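Long-range contacts in cell division control protein Cdc48 (Mycobacterium smegmatis, PDB 5E7P), which probably binds and hydrolyses ATP as a member of the AAA ATPase family, here holding ADP in two nucleotide pockets: residues Pro262-Leu267 / Cys383-Gly388; Arg288-Asp293 / Ala314-Ser319; Pro295-Leu300 / Asp329-Ala334; Ser308-Val313 / Leu349-Lys354; Gly321-Ala326 / Val361-Thr366. All blocks are in the same frame, centred on the assembly; numbering follows the deposited sequence.

How the contacts relate
Following the chain, strand 265-269 opens contact 1, which closes only at strand 385-388, so contacts 2 to 5 all nest inside its loop. Contact 2 joins strand 289-293 to helix 302-319. Before it closes, contact 3 opens on helix 294-299 and contact 4 on helix 302-319, so both cross it and each other. Contact 5 begins after contact 2 has closed, at strand 321-326, and crosses contacts 3 and 4; these close at the loop 329-334 and at helix 344-356, and contact 5 at strand 361-366. Contacts 1, 2 and 5 share one sheet, contact 4 pairs two helices on it, and contact 3 packs a short helix against a loop.

Contact 1 of 5, residues Pro262-Leu267 / Cys383-Gly388; sequences PHLGVL and CDRELG
Leu-264 lays its CD1 methyl over one face of the Arg-385 guanidinium, 3.6 Å from NE and offset toward the rim, the two side chains crossing at about a right angle. Arg-385 CG, placed between its own backbone N and carbonyl carbon (chi1 68°), touches Val-266 CG2 on the same side of the sheet. The guanidinium turns back on its own segment, where NE donates to Asp-384 OD2 at 2.8 Å in a salt bridge; Trp-244 adds a cation-pi contact. Asp-384 OD1 crosses to Gly-265 N (3.2 Å), which meets it nearly along the C-O axis. Parallel strand pairing takes over beyond this point: Leu-267 N donates to Arg-385 O at 3.1 Å and Leu-387 N to Leu-267 O at 3.0 Å, while Asp-384 N and Arg-385 N reach Gly-265 O by weak bonds. On the other sheet face, Leu-267 CB lies against Glu-386 CG (4.0 Å), the side chains pointing the same way, and Glu-386 OE1 pairs with Arg-573. A single carboxylate therefore serves both a backbone N-H and a guanidinium, which fixes its rotation and probably balances its charge where edge strand 385-388 begins.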
# COMPACT_ATOMS: atom_id res chain seq x y z
N PRO A 262 9.70 -22.87 -23.83
CA PRO A 262 8.97 -23.74 -22.91
C PRO A 262 9.13 -23.33 -21.45
O PRO A 262 8.31 -23.71 -20.61
CB PRO A 262 9.62 -25.11 -23.15
CG PRO A 262 11.03 -24.77 -23.53
CD PRO A 262 10.92 -23.51 -24.35
N HIS A 263 10.17 -22.56 -21.15
CA HIS A 263 10.44 -22.15 -19.77
C HIS A 263 9.46 -21.08 -19.30
O HIS A 263 8.87 -20.36 -20.10
CB HIS A 263 11.88 -21.65 -19.65
CG HIS A 263 12.90 -22.60 -20.19
ND1 HIS A 263 12.93 -23.93 -19.85
CD2 HIS A 263 13.93 -22.41 -21.05
CE1 HIS A 263 13.93 -24.52 -20.48
NE2 HIS A 263 14.55 -23.62 -21.21
N LEU A 264 9.29 -20.99 -17.98
CA LEU A 264 8.34 -20.04 -17.42
C LEU A 264 8.80 -19.46 -16.08
O LEU A 264 8.95 -20.19 -15.10
CB LEU A 264 6.97 -20.69 -17.25
CG LEU A 264 5.86 -19.77 -16.75
CD1 LEU A 264 5.62 -18.64 -17.73
CD2 LEU A 264 4.58 -20.56 -16.51
N GLY A 265 9.01 -18.15 -16.06
CA GLY A 265 9.33 -17.44 -14.84
C GLY A 265 8.41 -16.24 -14.72
O GLY A 265 8.33 -15.42 -15.64
N VAL A 266 7.71 -16.13 -13.60
CA VAL A 266 6.71 -15.09 -13.43
C VAL A 266 6.89 -14.28 -12.15
O VAL A 266 7.03 -14.86 -11.07
CB VAL A 266 5.27 -15.67 -13.43
CG1 VAL A 266 4.24 -14.56 -13.38
CG2 VAL A 266 5.05 -16.55 -14.65
N LEU A 267 6.90 -12.96 -12.27
CA LEU A 267 6.89 -12.08 -11.11
C LEU A 267 5.50 -11.45 -10.93
O LEU A 267 5.05 -10.66 -11.75
CB LEU A 267 7.94 -10.98 -11.24
CG LEU A 267 8.02 -10.01 -10.05
CD1 LEU A 267 8.35 -10.75 -8.75
CD2 LEU A 267 9.03 -8.90 -10.31
N CYS A 383 12.74 -14.47 -14.46
CA CYS A 383 11.34 -14.08 -14.66
C CYS A 383 11.19 -13.27 -15.94
O CYS A 383 11.50 -12.08 -15.98
CB CYS A 383 10.80 -13.29 -13.47
SG CYS A 383 10.63 -14.26 -11.95
N ASP A 384 10.72 -13.93 -16.99
CA ASP A 384 10.62 -13.31 -18.31
C ASP A 384 9.36 -12.48 -18.46
O ASP A 384 9.25 -11.66 -19.37
CB ASP A 384 10.67 -14.38 -19.40
CG ASP A 384 9.44 -15.27 -19.41
OD1 ASP A 384 9.39 -16.24 -18.62
OD2 ASP A 384 8.51 -14.98 -20.19
N ARG A 385 8.40 -12.68 -17.56
CA ARG A 385 7.13 -11.97 -17.64
C ARG A 385 6.58 -11.60 -16.27
O ARG A 385 6.96 -12.18 -15.25
CB ARG A 385 6.11 -12.79 -18.43
CG ARG A 385 5.66 -14.05 -17.74
CD ARG A 385 4.94 -14.97 -18.72
NE ARG A 385 5.87 -15.61 -19.64
CZ ARG A 385 5.50 -16.28 -20.73
NH1 ARG A 385 4.22 -16.38 -21.05
NH2 ARG A 385 6.42 -16.83 -21.51
N GLU A 386 5.67 -10.62 -16.25
CA GLU A 386 5.15 -10.10 -14.99
C GLU A 386 3.63 -9.97 -14.99
O GLU A 386 2.99 -9.93 -16.04
CB GLU A 386 5.78 -8.74 -14.68
CG GLU A 386 7.29 -8.78 -14.53
CD GLU A 386 7.87 -7.45 -14.13
OE1 GLU A 386 7.10 -6.49 -13.93
OE2 GLU A 386 9.11 -7.36 -14.02
N LEU A 387 3.06 -9.91 -13.80
CA LEU A 387 1.62 -9.87 -13.63
C LEU A 387 1.26 -8.95 -12.47
O LEU A 387 1.72 -9.15 -11.34
CB LEU A 387 1.10 -11.29 -13.37
CG LEU A 387 -0.24 -11.70 -13.96
CD1 LEU A 387 -0.35 -11.23 -15.40
CD2 LEU A 387 -0.38 -13.20 -13.89
N GLY A 388 0.47 -7.92 -12.75
CA GLY A 388 0.09 -6.95 -11.73
C GLY A 388 -1.34 -7.11 -11.27
O GLY A 388 -2.27 -7.07 -12.07

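Contact 2 of 5, residues Arg288-Asp293 / Ala314-Ser319; sequences RVVELD and AAVTES
In the crossover that leads from strand 289-293 through helices 294-299 and 302-319 to the neighbouring parallel strand 321-326, Arg-288 and Val-290 reach from the strand side onto the last of these helices. The polar part is a single bond: Arg-288 NH2 donates to Ala-315 O at 3.2 Å, with an N-H...O angle of 158°. The oxygen lies in the guanidinium plane, whereas the donor is tilted 33° from the plane of the carbonyl. Ser-319 approaches differently, its CB coming over one face of the same guanidinium, 3.5 Å from NH2. Gly-320 O gives NH2 a further, weak partner, and Ala-315 O also takes a weak bond from Glu-318 N of its own segment.

This is the beta-alpha-beta connection of the RecA-like AAA core, in which a helix packs against the sheet before the chain enters the next parallel strand. Val-290 supplies the apolar half of the contact. Its CG2, anti to the carbonyl carbon, is directed at the helix and sits 3.7 Å from Val-316 CB and 3.8 Å from Val-316 CA. Val-316 CG2 meets the same methyl at 4.0 Å, the two valines crossing at a slant. Ala-315 CB is a looser neighbour of Val-290 CG2 at 4.5 Å. Around this pair, Ala-312 one turn earlier in the helix and Leu-323 on the adjoining strand also touch Val-290.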
# COMPACT_ATOMS: atom_id res chain seq x y z
N ARG A 288 2.83 -29.85 -7.79
CA ARG A 288 3.62 -29.91 -6.57
C ARG A 288 4.40 -28.61 -6.44
O ARG A 288 5.03 -28.15 -7.40
CB ARG A 288 4.54 -31.15 -6.54
CG ARG A 288 5.78 -31.08 -7.42
CD ARG A 288 6.55 -32.39 -7.39
NE ARG A 288 7.03 -32.74 -6.05
CZ ARG A 288 8.24 -32.45 -5.59
NH1 ARG A 288 8.59 -32.81 -4.37
NH2 ARG A 288 9.11 -31.79 -6.35
N VAL A 289 4.33 -28.00 -5.27
CA VAL A 289 4.94 -26.69 -5.09
C VAL A 289 6.04 -26.72 -4.04
O VAL A 289 5.82 -27.15 -2.91
CB VAL A 289 3.90 -25.62 -4.72
CG1 VAL A 289 4.56 -24.26 -4.64
CG2 VAL A 289 2.78 -25.62 -5.73
N VAL A 290 7.22 -26.26 -4.42
CA VAL A 290 8.30 -26.05 -3.48
C VAL A 290 8.31 -24.57 -3.11
O VAL A 290 8.61 -23.71 -3.94
CB VAL A 290 9.66 -26.44 -4.09
CG1 VAL A 290 10.78 -26.18 -3.09
CG2 VAL A 290 9.63 -27.90 -4.51
N GLU A 291 7.96 -24.28 -1.86
CA GLU A 291 7.77 -22.90 -1.43
C GLU A 291 8.79 -22.42 -0.41
O GLU A 291 9.05 -23.08 0.60
CB GLU A 291 6.35 -22.70 -0.89
CG GLU A 291 6.05 -21.27 -0.47
CD GLU A 291 4.59 -21.08 -0.07
OE1 GLU A 291 4.27 -20.03 0.51
OE2 GLU A 291 3.78 -21.99 -0.35
N LEU A 292 9.38 -21.26 -0.69
CA LEU A 292 10.23 -20.56 0.27
C LEU A 292 9.54 -19.29 0.71
O LEU A 292 8.90 -18.61 -0.10
CB LEU A 292 11.58 -20.20 -0.36
CG LEU A 292 12.67 -21.27 -0.44
CD1 LEU A 292 13.90 -20.69 -1.13
CD2 LEU A 292 13.03 -21.78 0.94
N ASP A 293 9.66 -18.96 1.99
CA ASP A 293 9.20 -17.66 2.47
C ASP A 293 10.35 -16.67 2.35
O ASP A 293 11.29 -16.70 3.14
CB ASP A 293 8.72 -17.74 3.91
CG ASP A 293 8.12 -16.42 4.39
OD1 ASP A 293 7.42 -15.76 3.60
OD2 ASP A 293 8.36 -16.04 5.56
N ALA A 314 17.12 -27.79 -5.85
CA ALA A 314 17.39 -29.21 -6.08
C ALA A 314 16.14 -30.06 -5.85
O ALA A 314 15.98 -31.12 -6.45
CB ALA A 314 18.53 -29.69 -5.21
N ALA A 315 15.26 -29.58 -4.97
CA ALA A 315 14.04 -30.31 -4.64
C ALA A 315 12.99 -30.17 -5.74
O ALA A 315 12.27 -31.12 -6.06
CB ALA A 315 13.48 -29.83 -3.31
N VAL A 316 12.90 -28.98 -6.34
CA VAL A 316 11.94 -28.74 -7.40
C VAL A 316 12.40 -29.36 -8.72
O VAL A 316 11.58 -29.70 -9.57
CB VAL A 316 11.63 -27.24 -7.59
CG1 VAL A 316 12.77 -26.53 -8.30
CG2 VAL A 316 10.32 -27.05 -8.36
N THR A 317 13.71 -29.51 -8.89
CA THR A 317 14.26 -30.08 -10.11
C THR A 317 14.41 -31.59 -10.00
O THR A 317 14.74 -32.26 -10.98
CB THR A 317 15.63 -29.46 -10.47
OG1 THR A 317 16.53 -29.60 -9.36
CG2 THR A 317 15.48 -27.99 -10.81
N GLU A 318 14.14 -32.13 -8.81
CA GLU A 318 14.21 -33.57 -8.59
C GLU A 318 12.98 -34.27 -9.16
O GLU A 318 13.07 -35.39 -9.65
CB GLU A 318 14.34 -33.88 -7.10
N SER A 319 11.83 -33.60 -9.11
CA SER A 319 10.59 -34.21 -9.57
C SER A 319 9.83 -33.30 -10.53
O SER A 319 8.92 -33.74 -11.23
CB SER A 319 9.70 -34.57 -8.38
OG SER A 319 8.96 -35.75 -8.63

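Contact 3 of 5, residues Pro295-Leu300 / Asp329-Ala334; sequences PEVGAL and DALLPA
Leu-331 touches Val-297 with one branch. Its CB makes no close contact, lying 4.7 Å from Gly-298 CA. From there CG runs anti to the backbone N (chi1 170°) and divides. CD1 meets Val-297 CG1 at 3.8 Å, the two side chains crossing at a slant, and CD2 reaches Ile-325 CD1 of strand 321-326 at 3.9 Å. Ile-348 of helix 344-356 and Arg-305 of helix 302-319 also border this leucine.

Segment 329-334 belongs to the loop that follows strand 321-326, the strand at whose end the Walker B motif lies in AAA domains, and it packs here against the short helix 294-299. The approach is close enough for backbone to face backbone: Gly-298, with no side chain, sets its CA 3.8 Å from Ala-330 O. Beside it, Ala-330 CB points at the helix and lies 3.7 Å from Pro-295 CA, with Pro-295 CG slightly farther off on the ring. Direct polar bonds are absent between the two segments, but one water joins them, donating to Gly-298 O at 3.2 Å and to Ala-330 O at 3.3 Å. The other face of the helix turns to strand 196-199, where Val-196 touches Pro-295 and Glu-296. The side chain of Pro-295 is about 10 Å from a bound ADP.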
# COMPACT_ATOMS: atom_id res chain seq x y z
N PRO A 295 10.98 -13.52 3.17
CA PRO A 295 11.48 -12.83 4.36
C PRO A 295 12.24 -13.74 5.33
O PRO A 295 13.28 -13.33 5.84
CB PRO A 295 10.20 -12.32 5.03
CG PRO A 295 9.24 -12.17 3.91
CD PRO A 295 9.53 -13.31 2.98
N GLU A 296 11.74 -14.95 5.57
CA GLU A 296 12.41 -15.88 6.48
C GLU A 296 13.79 -16.27 5.96
O GLU A 296 14.76 -16.33 6.72
CB GLU A 296 11.57 -17.13 6.72
CG GLU A 296 10.48 -16.96 7.77
CD GLU A 296 9.79 -18.26 8.12
OE1 GLU A 296 10.36 -19.34 7.81
OE2 GLU A 296 8.68 -18.22 8.69
N VAL A 297 13.88 -16.53 4.66
CA VAL A 297 15.15 -16.89 4.04
C VAL A 297 16.09 -15.68 3.99
O VAL A 297 17.27 -15.80 4.29
CB VAL A 297 14.96 -17.45 2.63
CG1 VAL A 297 16.30 -17.88 2.04
CG2 VAL A 297 13.99 -18.62 2.65
N GLY A 298 15.54 -14.53 3.62
CA GLY A 298 16.31 -13.30 3.55
C GLY A 298 16.94 -12.89 4.88
O GLY A 298 17.95 -12.18 4.90
N ALA A 299 16.35 -13.35 5.98
CA ALA A 299 16.84 -13.01 7.32
C ALA A 299 17.98 -13.93 7.77
O ALA A 299 18.71 -13.60 8.70
CB ALA A 299 15.70 -13.07 8.32
N LEU A 300 18.11 -15.07 7.11
CA LEU A 300 19.15 -16.04 7.45
C LEU A 300 20.54 -15.45 7.21
O LEU A 300 20.70 -14.52 6.42
CB LEU A 300 19.00 -17.31 6.62
CG LEU A 300 17.77 -18.18 6.88
CD1 LEU A 300 17.76 -19.36 5.92
CD2 LEU A 300 17.76 -18.66 8.32
N ASP A 329 11.30 -9.84 -2.71
CA ASP A 329 12.03 -8.58 -2.55
C ASP A 329 12.81 -8.52 -1.24
O ASP A 329 13.76 -7.75 -1.11
CB ASP A 329 11.10 -7.37 -2.69
CG ASP A 329 9.89 -7.46 -1.78
OD1 ASP A 329 9.33 -8.56 -1.63
OD2 ASP A 329 9.50 -6.41 -1.22
N ALA A 330 12.41 -9.34 -0.27
CA ALA A 330 13.15 -9.46 0.98
C ALA A 330 14.37 -10.35 0.80
O ALA A 330 15.38 -10.20 1.49
CB ALA A 330 12.25 -10.01 2.07
N LEU A 331 14.28 -11.29 -0.14
CA LEU A 331 15.38 -12.20 -0.45
C LEU A 331 16.32 -11.62 -1.51
O LEU A 331 17.54 -11.79 -1.43
CB LEU A 331 14.84 -13.55 -0.91
CG LEU A 331 15.83 -14.57 -1.49
CD1 LEU A 331 16.86 -15.00 -0.45
CD2 LEU A 331 15.09 -15.78 -2.04
N LEU A 332 15.76 -10.94 -2.50
CA LEU A 332 16.56 -10.32 -3.56
C LEU A 332 16.24 -8.83 -3.72
O LEU A 332 15.63 -8.43 -4.70
CB LEU A 332 16.36 -11.04 -4.89
CG LEU A 332 16.92 -12.46 -5.01
CD1 LEU A 332 16.52 -13.08 -6.33
CD2 LEU A 332 18.43 -12.44 -4.88
N PRO A 333 16.68 -8.01 -2.75
CA PRO A 333 16.39 -6.57 -2.77
C PRO A 333 17.07 -5.88 -3.95
O PRO A 333 18.16 -6.29 -4.35
CB PRO A 333 17.00 -6.06 -1.45
CG PRO A 333 17.32 -7.30 -0.65
CD PRO A 333 17.57 -8.37 -1.65
N ALA A 334 16.44 -4.85 -4.50
CA ALA A 334 16.96 -4.17 -5.68
C ALA A 334 18.25 -3.41 -5.41
O ALA A 334 19.16 -3.39 -6.25
CB ALA A 334 15.92 -3.25 -6.26
O HOH W 1 18.54 -10.61 2.19

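Contact 4 of 5, residues Ser308-Val313 / Leu349-Lys354; sequences SVTSAV and LAELRK
Val-309, Val-313 and Glu-351 carry the apolar part of this helix pair. Val-309 CG1 lies 4.0 Å from Glu-351 CB, the two side chains sliding past each other in opposite directions, and has Leu-352 CD2 as a more distant neighbour. One turn on, Val-313 CG2 meets the same Glu-351 CB at 3.9 Å, so the glutamate CB rests against a methyl of each valine. Val-313 CG1 reaches the Lys-354 aliphatic chain at CD, a looser touch at 4.3 Å.

A second group of contacts sets carbon against oxygen. Val-313 CG1 is 3.5 Å from the backbone O of Glu-351 and also close to its OE1. Thr-310, on the same helix as Val-313, sets its OG1 3.7 Å from Glu-351 CG; this hydroxyl is hydrogen-bonded to Leu-306 O within its own helix.

The polar link runs through water. Glu-351 is bent at chi2 (-61°), which turns CD aside from an extended course, and its OE1 accepts from a water at 3.0 Å. The same water donates to Thr-310 O at 3.4 Å, a weak bond, so the carboxylate is tied to the opposite helix only indirectly.

The axes of the two short segments are 9.4 Å apart and 6° from parallel. Val-313 and Leu-352 both pack on Leu-323 of strand 321-326, so helices 302-319 and 344-356 lie side by side on one face of the sheet, an arrangement typical of the alpha-beta-alpha sandwich of P-loop NTPases.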
# COMPACT_ATOMS: atom_id res chain seq x y z
N SER A 308 19.83 -22.62 1.58
CA SER A 308 18.38 -22.79 1.60
C SER A 308 17.78 -22.71 0.19
O SER A 308 16.94 -23.53 -0.18
CB SER A 308 17.73 -21.73 2.51
OG SER A 308 16.37 -22.03 2.75
N VAL A 309 18.23 -21.73 -0.59
CA VAL A 309 17.81 -21.57 -1.97
C VAL A 309 18.27 -22.76 -2.82
O VAL A 309 17.54 -23.26 -3.66
CB VAL A 309 18.36 -20.26 -2.57
CG1 VAL A 309 18.09 -20.18 -4.07
CG2 VAL A 309 17.76 -19.06 -1.87
N THR A 310 19.50 -23.20 -2.56
CA THR A 310 20.09 -24.33 -3.28
C THR A 310 19.33 -25.62 -3.01
O THR A 310 19.10 -26.42 -3.91
CB THR A 310 21.57 -24.51 -2.86
OG1 THR A 310 22.28 -23.29 -3.10
CG2 THR A 310 22.22 -25.66 -3.64
N SER A 311 18.93 -25.80 -1.75
CA SER A 311 18.18 -26.99 -1.35
C SER A 311 16.79 -26.99 -1.99
O SER A 311 16.28 -28.03 -2.38
CB SER A 311 18.06 -27.04 0.18
OG SER A 311 17.21 -28.09 0.59
N ALA A 312 16.20 -25.81 -2.09
CA ALA A 312 14.87 -25.66 -2.67
C ALA A 312 14.88 -25.90 -4.17
O ALA A 312 13.95 -26.48 -4.73
CB ALA A 312 14.31 -24.28 -2.35
N VAL A 313 15.94 -25.44 -4.84
CA VAL A 313 16.08 -25.63 -6.28
C VAL A 313 16.30 -27.10 -6.63
O VAL A 313 15.71 -27.62 -7.59
CB VAL A 313 17.23 -24.76 -6.84
CG1 VAL A 313 17.59 -25.19 -8.25
CG2 VAL A 313 16.84 -23.29 -6.81
N LEU A 349 20.74 -16.09 -7.70
CA LEU A 349 20.17 -15.95 -9.04
C LEU A 349 20.61 -17.09 -9.96
O LEU A 349 19.85 -17.53 -10.83
CB LEU A 349 20.55 -14.60 -9.64
CG LEU A 349 19.82 -13.38 -9.05
CD1 LEU A 349 20.61 -12.11 -9.29
CD2 LEU A 349 18.43 -13.24 -9.63
N ALA A 350 21.83 -17.57 -9.77
CA ALA A 350 22.35 -18.67 -10.57
C ALA A 350 21.58 -19.96 -10.31
O ALA A 350 21.37 -20.75 -11.22
CB ALA A 350 23.83 -18.87 -10.30
N GLU A 351 21.17 -20.15 -9.06
CA GLU A 351 20.36 -21.31 -8.69
C GLU A 351 18.96 -21.23 -9.30
O GLU A 351 18.46 -22.22 -9.84
CB GLU A 351 20.27 -21.45 -7.17
CG GLU A 351 21.51 -22.04 -6.53
CD GLU A 351 21.83 -23.44 -7.03
OE1 GLU A 351 20.92 -24.30 -7.03
OE2 GLU A 351 22.98 -23.68 -7.44
N LEU A 352 18.33 -20.06 -9.20
CA LEU A 352 17.01 -19.84 -9.80
C LEU A 352 17.07 -20.04 -11.31
O LEU A 352 16.19 -20.68 -11.89
CB LEU A 352 16.51 -18.42 -9.50
CG LEU A 352 16.23 -18.02 -8.05
CD1 LEU A 352 15.61 -16.63 -7.99
CD2 LEU A 352 15.35 -19.04 -7.35
N ARG A 353 18.10 -19.48 -11.94
CA ARG A 353 18.30 -19.60 -13.38
C ARG A 353 18.42 -21.07 -13.79
O ARG A 353 17.90 -21.49 -14.82
CB ARG A 353 19.54 -18.81 -13.79
CG ARG A 353 19.66 -18.58 -15.29
CD ARG A 353 20.82 -17.65 -15.61
NE ARG A 353 20.70 -16.36 -14.95
CZ ARG A 353 21.52 -15.92 -14.00
NH1 ARG A 353 22.54 -16.67 -13.60
NH2 ARG A 353 21.33 -14.72 -13.46
N LYS A 354 19.11 -21.84 -12.95
CA LYS A 354 19.24 -23.28 -13.15
C LYS A 354 17.87 -23.97 -13.07
O LYS A 354 17.59 -24.91 -13.82
CB LYS A 354 20.19 -23.87 -12.11
CG LYS A 354 20.11 -25.38 -11.95
CD LYS A 354 20.98 -25.85 -10.79
CE LYS A 354 20.69 -27.30 -10.43
NZ LYS A 354 20.97 -28.23 -11.56
O HOH W 2 20.12 -27.20 -7.09

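Contact 5 of 5, residues Gly321-Ala326 / Val361-Thr366; sequences GVLFIA and VAFIAT
Gly-321 O accepts from Ala-362 N at 2.8 Å and opens a run of five backbone bonds between these parallel strands. Ala-362 O then takes Leu-323 N, Leu-323 O takes Ile-364 N (3.0 Å), Ile-364 O takes Ile-325 N, and Ile-325 O takes Thr-366 N (3.2 Å). Several groups on the outer edges pair with the flanking strands: Phe-324 N and Val-322 O with Val-290, Phe-363 O and Ala-365 N with Val-266. Thr-366 OG1 accepts from Asp-327 N.

Side chains follow the pairing on both faces. Phe-324 CG is anti to the backbone N (chi1 170°), and the ring presents its edge to Ile-364 O and to Thr-366 CG2, the latter 3.7 Å from CE1. On the other face, Phe-363 CD1 meets Leu-323 CD2 at 3.9 Å, and Ile-325 CD1 reaches the edge of the same ring at CE1 (4.0 Å).

Helix 344-356 completes the beta-alpha-beta unit and covers the face of Leu-323, Ile-325 and Phe-363 with Leu-352. Helix 276-283 covers the Phe-324 and Ile-364 face, where Lys-276 touches Thr-366, whose side chain is about 5 Å from a bound ADP.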
# COMPACT_ATOMS: atom_id res chain seq x y z
N GLY A 321 7.79 -29.36 -11.20
CA GLY A 321 6.75 -28.62 -10.52
C GLY A 321 7.03 -27.13 -10.44
O GLY A 321 7.74 -26.57 -11.28
N VAL A 322 6.48 -26.49 -9.41
CA VAL A 322 6.60 -25.05 -9.27
C VAL A 322 7.46 -24.64 -8.07
O VAL A 322 7.18 -25.04 -6.94
CB VAL A 322 5.22 -24.38 -9.14
CG1 VAL A 322 5.36 -22.89 -8.98
CG2 VAL A 322 4.37 -24.71 -10.34
N LEU A 323 8.49 -23.84 -8.33
CA LEU A 323 9.26 -23.21 -7.27
C LEU A 323 8.64 -21.85 -6.99
O LEU A 323 8.60 -20.98 -7.86
CB LEU A 323 10.73 -23.05 -7.66
CG LEU A 323 11.64 -22.43 -6.59
CD1 LEU A 323 11.81 -23.35 -5.39
CD2 LEU A 323 13.00 -22.06 -7.17
N PHE A 324 8.14 -21.67 -5.77
CA PHE A 324 7.46 -20.43 -5.41
C PHE A 324 8.14 -19.72 -4.24
O PHE A 324 8.31 -20.28 -3.16
CB PHE A 324 5.98 -20.70 -5.09
CG PHE A 324 5.26 -19.53 -4.49
CD1 PHE A 324 5.38 -18.26 -5.03
CD2 PHE A 324 4.44 -19.70 -3.38
CE1 PHE A 324 4.72 -17.18 -4.47
CE2 PHE A 324 3.76 -18.63 -2.82
CZ PHE A 324 3.90 -17.37 -3.36
N ILE A 325 8.54 -18.47 -4.47
CA ILE A 325 9.09 -17.63 -3.42
C ILE A 325 8.18 -16.44 -3.14
O ILE A 325 8.08 -15.51 -3.95
CB ILE A 325 10.51 -17.13 -3.76
CG1 ILE A 325 11.46 -18.31 -3.97
CG2 ILE A 325 11.04 -16.25 -2.65
CD1 ILE A 325 12.86 -17.91 -4.35
N ALA A 326 7.49 -16.49 -2.01
CA ALA A 326 6.60 -15.41 -1.61
C ALA A 326 7.41 -14.21 -1.12
O ALA A 326 8.29 -14.35 -0.26
CB ALA A 326 5.64 -15.88 -0.52
N VAL A 361 9.76 -27.66 -14.85
CA VAL A 361 9.87 -26.76 -13.70
C VAL A 361 9.46 -25.34 -14.08
O VAL A 361 9.89 -24.81 -15.10
CB VAL A 361 11.30 -26.75 -13.12
CG1 VAL A 361 11.45 -25.66 -12.07
CG2 VAL A 361 11.65 -28.11 -12.53
N ALA A 362 8.63 -24.72 -13.25
CA ALA A 362 8.25 -23.33 -13.44
C ALA A 362 8.56 -22.50 -12.20
O ALA A 362 8.56 -23.03 -11.08
CB ALA A 362 6.77 -23.22 -13.80
N PHE A 363 8.83 -21.22 -12.39
CA PHE A 363 9.20 -20.34 -11.28
C PHE A 363 8.25 -19.16 -11.13
O PHE A 363 8.04 -18.39 -12.08
CB PHE A 363 10.64 -19.85 -11.45
CG PHE A 363 11.08 -18.86 -10.41
CD1 PHE A 363 11.10 -19.21 -9.07
CD2 PHE A 363 11.51 -17.60 -10.77
CE1 PHE A 363 11.52 -18.31 -8.11
CE2 PHE A 363 11.93 -16.69 -9.82
CZ PHE A 363 11.93 -17.04 -8.48
N ILE A 364 7.67 -19.02 -9.95
CA ILE A 364 6.79 -17.90 -9.65
C ILE A 364 7.22 -17.20 -8.36
O ILE A 364 7.43 -17.85 -7.34
CB ILE A 364 5.32 -18.33 -9.50
CG1 ILE A 364 4.83 -19.02 -10.77
CG2 ILE A 364 4.44 -17.14 -9.16
CD1 ILE A 364 3.44 -19.60 -10.64
N ALA A 365 7.37 -15.88 -8.42
CA ALA A 365 7.70 -15.10 -7.24
C ALA A 365 6.76 -13.92 -7.08
O ALA A 365 6.25 -13.38 -8.07
CB ALA A 365 9.14 -14.63 -7.31
N THR A 366 6.52 -13.51 -5.84
CA THR A 366 5.67 -12.36 -5.57
C THR A 366 6.47 -11.22 -4.95
O THR A 366 7.55 -11.43 -4.39
CB THR A 366 4.50 -12.72 -4.63
OG1 THR A 366 5.01 -13.21 -3.39
CG2 THR A 366 3.59 -13.77 -5.27